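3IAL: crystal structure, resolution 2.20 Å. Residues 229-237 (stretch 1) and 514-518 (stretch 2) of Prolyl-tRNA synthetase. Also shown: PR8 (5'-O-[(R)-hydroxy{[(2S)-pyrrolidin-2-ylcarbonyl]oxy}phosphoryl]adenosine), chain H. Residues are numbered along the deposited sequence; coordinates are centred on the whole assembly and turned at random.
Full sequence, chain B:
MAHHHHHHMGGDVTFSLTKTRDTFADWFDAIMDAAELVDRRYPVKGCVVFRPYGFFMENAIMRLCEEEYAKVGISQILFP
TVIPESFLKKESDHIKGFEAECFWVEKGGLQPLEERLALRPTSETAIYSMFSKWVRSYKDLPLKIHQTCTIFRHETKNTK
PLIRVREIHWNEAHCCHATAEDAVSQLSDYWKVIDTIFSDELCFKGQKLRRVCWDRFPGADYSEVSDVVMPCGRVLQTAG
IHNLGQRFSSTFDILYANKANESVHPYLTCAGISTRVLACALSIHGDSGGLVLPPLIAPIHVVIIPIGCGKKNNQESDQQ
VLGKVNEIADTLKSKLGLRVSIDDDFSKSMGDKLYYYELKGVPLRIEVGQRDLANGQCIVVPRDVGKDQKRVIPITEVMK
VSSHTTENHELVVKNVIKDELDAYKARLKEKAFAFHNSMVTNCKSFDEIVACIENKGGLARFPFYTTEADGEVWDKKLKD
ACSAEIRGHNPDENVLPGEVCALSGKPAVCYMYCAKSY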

# COMPACT_ATOMS: atom_id res chain seq x y z
N VAL B 229 18.11 -20.31 4.96
CA VAL B 229 17.94 -21.54 5.73
C VAL B 229 16.81 -21.38 6.75
O VAL B 229 16.83 -20.48 7.59
CB VAL B 229 19.22 -21.95 6.46
CG1 VAL B 229 18.97 -23.24 7.24
CG2 VAL B 229 20.37 -22.12 5.47
N MET B 230 15.82 -22.26 6.66
CA MET B 230 14.68 -22.28 7.57
C MET B 230 14.92 -23.30 8.69
O MET B 230 15.79 -24.17 8.55
CB MET B 230 13.41 -22.63 6.79
CG MET B 230 13.05 -21.57 5.75
SD MET B 230 12.31 -20.10 6.50
CE MET B 230 10.70 -20.74 6.92
N PRO B 231 14.17 -23.20 9.80
CA PRO B 231 14.41 -24.09 10.95
C PRO B 231 14.29 -25.59 10.67
O PRO B 231 14.87 -26.38 11.39
CB PRO B 231 13.36 -23.66 11.98
CG PRO B 231 13.03 -22.26 11.62
CD PRO B 231 13.17 -22.16 10.12
N CYS B 232 13.56 -25.97 9.62
CA CYS B 232 13.45 -27.37 9.20
C CYS B 232 14.70 -27.87 8.47
O CYS B 232 14.86 -29.06 8.28
CB CYS B 232 12.23 -27.57 8.29
SG CYS B 232 12.23 -26.51 6.79
N GLY B 233 15.58 -26.96 8.04
CA GLY B 233 16.79 -27.33 7.32
C GLY B 233 16.69 -27.22 5.81
O GLY B 233 17.70 -27.37 5.12
N ARG B 234 15.49 -26.97 5.29
CA ARG B 234 15.33 -26.62 3.88
C ARG B 234 15.64 -25.15 3.70
O ARG B 234 15.56 -24.38 4.66
CB ARG B 234 13.90 -26.85 3.40
CG ARG B 234 13.36 -28.25 3.54
CD ARG B 234 12.03 -28.34 2.79
NE ARG B 234 11.25 -29.53 3.15
CZ ARG B 234 10.57 -29.68 4.28
NH1 ARG B 234 10.55 -28.73 5.21
NH2 ARG B 234 9.90 -30.81 4.49
N VAL B 235 15.99 -24.76 2.48
CA VAL B 235 16.16 -23.34 2.14
C VAL B 235 14.91 -22.80 1.42
O VAL B 235 14.22 -23.53 0.71
CB VAL B 235 17.39 -23.09 1.24
CG1 VAL B 235 18.68 -23.45 1.96
CG2 VAL B 235 17.25 -23.85 -0.09
N LEU B 236 14.66 -21.52 1.61
CA LEU B 236 13.55 -20.83 0.99
C LEU B 236 14.10 -19.69 0.14
O LEU B 236 14.79 -18.82 0.66
CB LEU B 236 12.63 -20.28 2.09
CG LEU B 236 11.32 -19.62 1.66
CD1 LEU B 236 10.42 -20.64 0.97
CD2 LEU B 236 10.63 -18.99 2.86
N GLN B 237 13.80 -19.69 -1.16
CA GLN B 237 14.22 -18.58 -2.03
C GLN B 237 13.36 -17.38 -1.69
O GLN B 237 12.16 -17.37 -1.92
CB GLN B 237 14.09 -18.91 -3.52
CG GLN B 237 14.57 -17.77 -4.42
CD GLN B 237 14.31 -18.01 -5.89
OE1 GLN B 237 14.58 -19.08 -6.41
NE2 GLN B 237 13.80 -16.99 -6.57
N CYS B 514 24.38 -26.84 -2.20
CA CYS B 514 23.30 -27.79 -2.42
C CYS B 514 22.39 -27.75 -1.20
O CYS B 514 22.87 -27.56 -0.08
CB CYS B 514 23.90 -29.19 -2.62
SG CYS B 514 22.82 -30.55 -2.28
N ALA B 515 21.09 -27.94 -1.42
CA ALA B 515 20.11 -27.95 -0.33
C ALA B 515 18.75 -28.49 -0.76
O ALA B 515 18.41 -28.48 -1.95
CB ALA B 515 19.93 -26.54 0.23
N LYS B 516 17.99 -28.96 0.22
CA LYS B 516 16.57 -29.23 0.06
C LYS B 516 15.85 -27.90 0.04
O LYS B 516 16.09 -27.03 0.89
CB LYS B 516 16.02 -30.04 1.23
CG LYS B 516 16.21 -31.52 1.15
CD LYS B 516 15.17 -32.22 2.01
CE LYS B 516 15.30 -33.72 1.99
NZ LYS B 516 13.99 -34.36 2.32
N SER B 517 14.93 -27.74 -0.90
CA SER B 517 14.23 -26.49 -1.11
C SER B 517 12.77 -26.64 -0.74
O SER B 517 12.23 -27.75 -0.78
CB SER B 517 14.34 -26.10 -2.58
OG SER B 517 13.70 -24.86 -2.84
N TYR B 518 12.14 -25.52 -0.37
CA TYR B 518 10.68 -25.41 -0.29
C TYR B 518 10.13 -25.26 -1.70
O TYR B 518 10.81 -24.70 -2.56
CB TYR B 518 10.25 -24.18 0.52
CG TYR B 518 10.08 -24.44 1.99
CD1 TYR B 518 11.11 -24.21 2.88
CD2 TYR B 518 8.88 -24.94 2.49
CE1 TYR B 518 10.96 -24.46 4.24
CE2 TYR B 518 8.72 -25.20 3.84
CZ TYR B 518 9.77 -24.94 4.71
OH TYR B 518 9.63 -25.20 6.06
OXT TYR B 518 9.01 -25.67 -1.99
C PR8 H . 10.54 -12.83 -10.32
N PR8 H . 9.58 -11.13 -11.75
O PR8 H . 9.40 -13.30 -10.32
P PR8 H . 11.25 -14.63 -8.76
N1 PR8 H . 4.49 -18.04 -2.67
C2 PR8 H . 5.11 -17.05 -2.02
N3 PR8 H . 6.15 -16.41 -2.54
C4 PR8 H . 6.63 -16.72 -3.74
C5 PR8 H . 6.02 -17.75 -4.45
C6 PR8 H . 4.93 -18.41 -3.89
N6 PR8 H . 4.32 -19.40 -4.55
N7 PR8 H . 6.66 -17.89 -5.60
C8 PR8 H . 7.64 -16.98 -5.63
N9 PR8 H . 7.64 -16.27 -4.49
CA PR8 H . 10.83 -11.54 -11.09
CB PR8 H . 11.18 -10.45 -10.10
CD PR8 H . 9.35 -9.73 -11.43
CG PR8 H . 9.91 -9.59 -10.01
C1' PR8 H . 8.60 -15.17 -4.17
O10 PR8 H . 11.62 -13.38 -9.71
O1P PR8 H . 10.87 -15.85 -9.51
C2' PR8 H . 10.04 -15.68 -3.96
O2' PR8 H . 10.65 -14.98 -2.87
O2P PR8 H . 12.57 -14.89 -7.88
C3' PR8 H . 10.74 -15.24 -5.23
O3' PR8 H . 12.15 -15.11 -5.00
C4' PR8 H . 10.10 -13.88 -5.35
O4' PR8 H . 8.69 -14.22 -5.29
C5' PR8 H . 10.49 -13.26 -6.67
O5' PR8 H . 10.12 -14.10 -7.74
O HOH W 1 18.88 -28.66 3.07
O HOH W 2 12.71 -22.28 -2.17

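The C-terminal end of a chain can pair its backbone with a distant segment and pack its last side chain against the same segment. In this prolyl-tRNA synthetase, residues 514-518 meet residues 229-237 in this way, with at least 280 positions of sequence between touching residues.

The backbone pairing is brief. V235 and S517 form a single bridge, their CA atoms 4.9 Å apart, and V235 makes both direct backbone hydrogen bonds. Its N donates to K516 O at 2.8 Å, and its O accepts from Y518 N at 3.1 Å; both are close to straight, so the residue is gripped on its donor and its acceptor alike. Two CA-H...O contacts accompany them, R234 CA to K516 O at 3.1 Å and S517 CA to V235 O at 3.5 Å, placing weakly polarised hydrogens against the same carbonyl oxygens.

Water extends the polar network beyond these bonds. Water 1 donates to G233 O at 2.7 Å and accepts from K516 N at 3.0 Å; water 2 accepts from Q237 N at 3.0 Å and donates to S517 OG at 2.8 Å. Polar groups that do not meet directly are thus joined through a shared solvent molecule.

Y518 has more of its surface covered by the other stretch than any other residue here, 128 Å². R234 sets its CD over one face of the Y518 ring, 4.2 Å from the centroid and nearly on the ring normal, a CH-pi arrangement. The guanidinium lies farther off, R234 CZ being 5.1 Å from that centroid, so any cation-pi attraction is weak at most. C232 approaches the ring obliquely: its SG is 3.5 Å from Y518 CE1 and 3.0 Å from Y518 OH.

Apolar contacts complete the packing. M230 CG lies 3.9 Å from Y518 CE1, and L236, whose CA-to-CB bond points sideways, still brings CD1 to 3.6 Å from Y518 CB. Farther along, V235 CG1 meets A515 CB at 3.8 Å, a small methyl-to-methyl contact.

The turn that presents several of these groups is stabilised within its own stretch. M230 to G233 form a type I beta turn, closed by G233 N donating to M230 O at 2.8 Å. G233 adopts a positive phi at which a CB would jam against the preceding carbonyl oxygen. M230 N also donates to R234 O at 2.9 Å, while a weak hydrogen bond from R234 N to C232 SG, 3.6 Å long, ties together two residues that both contact Y518.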